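Local coordinates for Kid toxin protein (PDB 1M1F) that acts as the toxin of a plasmid-borne toxin-antitoxin system, probably cleaving RNA as an endoribonuclease, and kills daughter cells that have lost the plasmid, at the interface of chains A and B. Coordinates in Å, arbitrary orientation; residue numbers count along the deposited sequence, not the author numbering. Chains: chain A/B, Kid toxin protein.

The interface of chains A and B. Residues chain A 28-29, 33, 41, 77-79, 105, 109; chain B 75-77, 108-109.
The ring of A:Phe33 carries the methyl A:Thr29 CG2 on one face, 3.5 Å above the plane and displaced toward the rim, while its edge receives the backbone oxygen of B:Asp75 in plane, A:Phe33 CZ lying 3.5 Å from B:Asp75 O. Because CG is anti to the backbone N (chi1 178°), the ring reaches over to the partner subunit, where CE2 also touches B:Asp75 CB; the carboxylate plane stands almost perpendicular to the ring. This patch of the two-fold homodimer, a toxin of the PemK/MazF family, shows how a mostly apolar seam can be given direction by a hydroxyl-to-carbonyl hydrogen bond at its margin.

B:Ile108, near the C-terminus in the 3-10 turn 107-109, fills the middle of the seam. Its CB meets the methyl of A:Thr29 at an oblique crossing, and CD1 reaches the two methyls of A:Val41, the side chains crossing at about a right angle. Next to it, B:Leu109 CD2 rests in the corner formed by A:Leu105 CB, 3.7 Å away, and A:Val28 CG1, running alongside the valine but across the leucine. In A:Thr29 the hydroxyl takes the crowded position between N and carbonyl carbon (chi1 34°), accepting a hydrogen bond from the backbone N-H of A:Val41 in the same chain, 3.0 Å from N to OG1, so the methyl is turned to B:Ile108.

Beyond A:Val41, whose CG2 packs on B:Pro77 CG, the hydroxyl A:Thr79 OG1 donates to B:Pro77 O over 2.8 Å, in the carbonyl plane and on a lone pair.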
# COMPACT_ATOMS: atom_id res chain seq x y z
N VAL A 28 -1.46 8.42 -4.21
CA VAL A 28 -2.74 7.78 -4.53
C VAL A 28 -3.93 8.37 -3.77
O VAL A 28 -5.02 8.47 -4.31
CB VAL A 28 -2.65 6.26 -4.17
CG1 VAL A 28 -4.00 5.55 -4.30
CG2 VAL A 28 -1.60 5.58 -5.04
N THR A 29 -3.71 8.74 -2.52
CA THR A 29 -4.78 9.21 -1.65
C THR A 29 -5.05 10.70 -1.83
O THR A 29 -4.15 11.45 -2.19
CB THR A 29 -4.44 8.90 -0.19
OG1 THR A 29 -3.02 9.02 0.01
CG2 THR A 29 -4.74 7.44 0.16
N PHE A 33 -7.37 13.08 3.17
CA PHE A 33 -6.76 11.90 3.77
C PHE A 33 -5.31 12.18 4.13
O PHE A 33 -4.86 11.89 5.23
CB PHE A 33 -6.88 10.75 2.77
CG PHE A 33 -6.24 9.45 3.21
CD1 PHE A 33 -4.86 9.29 3.24
CD2 PHE A 33 -7.03 8.36 3.53
CE1 PHE A 33 -4.30 8.09 3.60
CE2 PHE A 33 -6.48 7.16 3.90
CZ PHE A 33 -5.12 7.02 3.95
N VAL A 41 -0.76 7.19 0.89
CA VAL A 41 -0.46 5.96 0.18
C VAL A 41 0.12 6.37 -1.18
O VAL A 41 -0.43 7.23 -1.87
CB VAL A 41 -1.72 5.08 -0.02
CG1 VAL A 41 -1.34 3.81 -0.77
CG2 VAL A 41 -2.34 4.74 1.33
N PRO A 77 1.86 -0.56 -3.73
CA PRO A 77 1.46 0.57 -2.90
C PRO A 77 2.10 0.51 -1.51
O PRO A 77 2.30 -0.58 -0.96
CB PRO A 77 -0.05 0.41 -2.80
CG PRO A 77 -0.27 -1.06 -2.97
CD PRO A 77 0.72 -1.46 -4.02
N ARG A 78 2.37 1.67 -0.94
CA ARG A 78 2.95 1.76 0.38
C ARG A 78 2.49 3.02 1.07
O ARG A 78 2.46 4.10 0.47
CB ARG A 78 4.45 1.82 0.23
CG ARG A 78 5.19 1.68 1.44
CD ARG A 78 6.60 1.26 1.16
NE ARG A 78 7.35 1.60 2.32
CZ ARG A 78 8.65 1.70 2.38
NH1 ARG A 78 9.42 1.44 1.33
NH2 ARG A 78 9.18 2.07 3.52
N THR A 79 2.14 2.89 2.34
CA THR A 79 1.79 4.01 3.18
C THR A 79 3.09 4.55 3.78
O THR A 79 3.83 3.79 4.40
CB THR A 79 0.86 3.53 4.29
OG1 THR A 79 -0.37 3.06 3.70
CG2 THR A 79 0.48 4.66 5.21
N LEU A 105 -5.07 -0.31 -9.31
CA LEU A 105 -5.18 -0.56 -7.88
C LEU A 105 -6.55 -1.13 -7.51
O LEU A 105 -6.66 -1.95 -6.58
CB LEU A 105 -4.92 0.72 -7.09
CG LEU A 105 -3.44 1.13 -7.06
CD1 LEU A 105 -3.28 2.60 -6.69
CD2 LEU A 105 -2.66 0.26 -6.09
N LEU A 109 -7.07 -3.93 -4.57
CA LEU A 109 -7.42 -3.38 -3.26
C LEU A 109 -8.93 -3.26 -2.99
O LEU A 109 -9.34 -2.47 -2.12
CB LEU A 109 -6.78 -2.00 -3.11
CG LEU A 109 -5.26 -1.94 -3.30
CD1 LEU A 109 -4.82 -0.54 -2.98
CD2 LEU A 109 -4.49 -2.96 -2.47
N ASP B 75 -6.52 2.02 6.26
CA ASP B 75 -5.91 3.20 5.67
C ASP B 75 -4.40 3.07 5.51
O ASP B 75 -3.76 3.98 4.97
CB ASP B 75 -6.26 4.48 6.47
CG ASP B 75 -6.01 4.37 7.96
OD1 ASP B 75 -5.83 3.26 8.49
OD2 ASP B 75 -6.02 5.39 8.69
N GLN B 76 -3.82 1.93 5.90
CA GLN B 76 -2.37 1.80 5.91
C GLN B 76 -1.81 0.59 5.15
O GLN B 76 -1.00 -0.15 5.69
CB GLN B 76 -1.85 1.83 7.35
CG GLN B 76 -2.21 3.13 8.06
CD GLN B 76 -1.71 3.22 9.48
OE1 GLN B 76 -0.82 2.48 9.88
NE2 GLN B 76 -2.26 4.17 10.24
N PRO B 77 -2.19 0.43 3.89
CA PRO B 77 -1.65 -0.70 3.13
C PRO B 77 -0.15 -0.56 2.90
O PRO B 77 0.39 0.54 2.77
CB PRO B 77 -2.40 -0.60 1.81
CG PRO B 77 -2.68 0.87 1.68
CD PRO B 77 -3.08 1.27 3.07
N ILE B 108 -9.75 4.52 -0.57
CA ILE B 108 -8.57 5.33 -0.81
C ILE B 108 -8.46 5.68 -2.30
O ILE B 108 -7.70 6.58 -2.66
CB ILE B 108 -7.25 4.66 -0.31
CG1 ILE B 108 -6.81 3.47 -1.16
CG2 ILE B 108 -7.33 4.28 1.15
CD1 ILE B 108 -5.34 3.05 -0.93
N LEU B 109 -9.19 4.96 -3.14
CA LEU B 109 -9.17 5.14 -4.60
C LEU B 109 -10.31 6.01 -5.12
O LEU B 109 -10.40 6.28 -6.32
CB LEU B 109 -9.25 3.79 -5.32
CG LEU B 109 -8.25 2.73 -4.86
CD1 LEU B 109 -8.52 1.43 -5.61
CD2 LEU B 109 -6.81 3.17 -5.05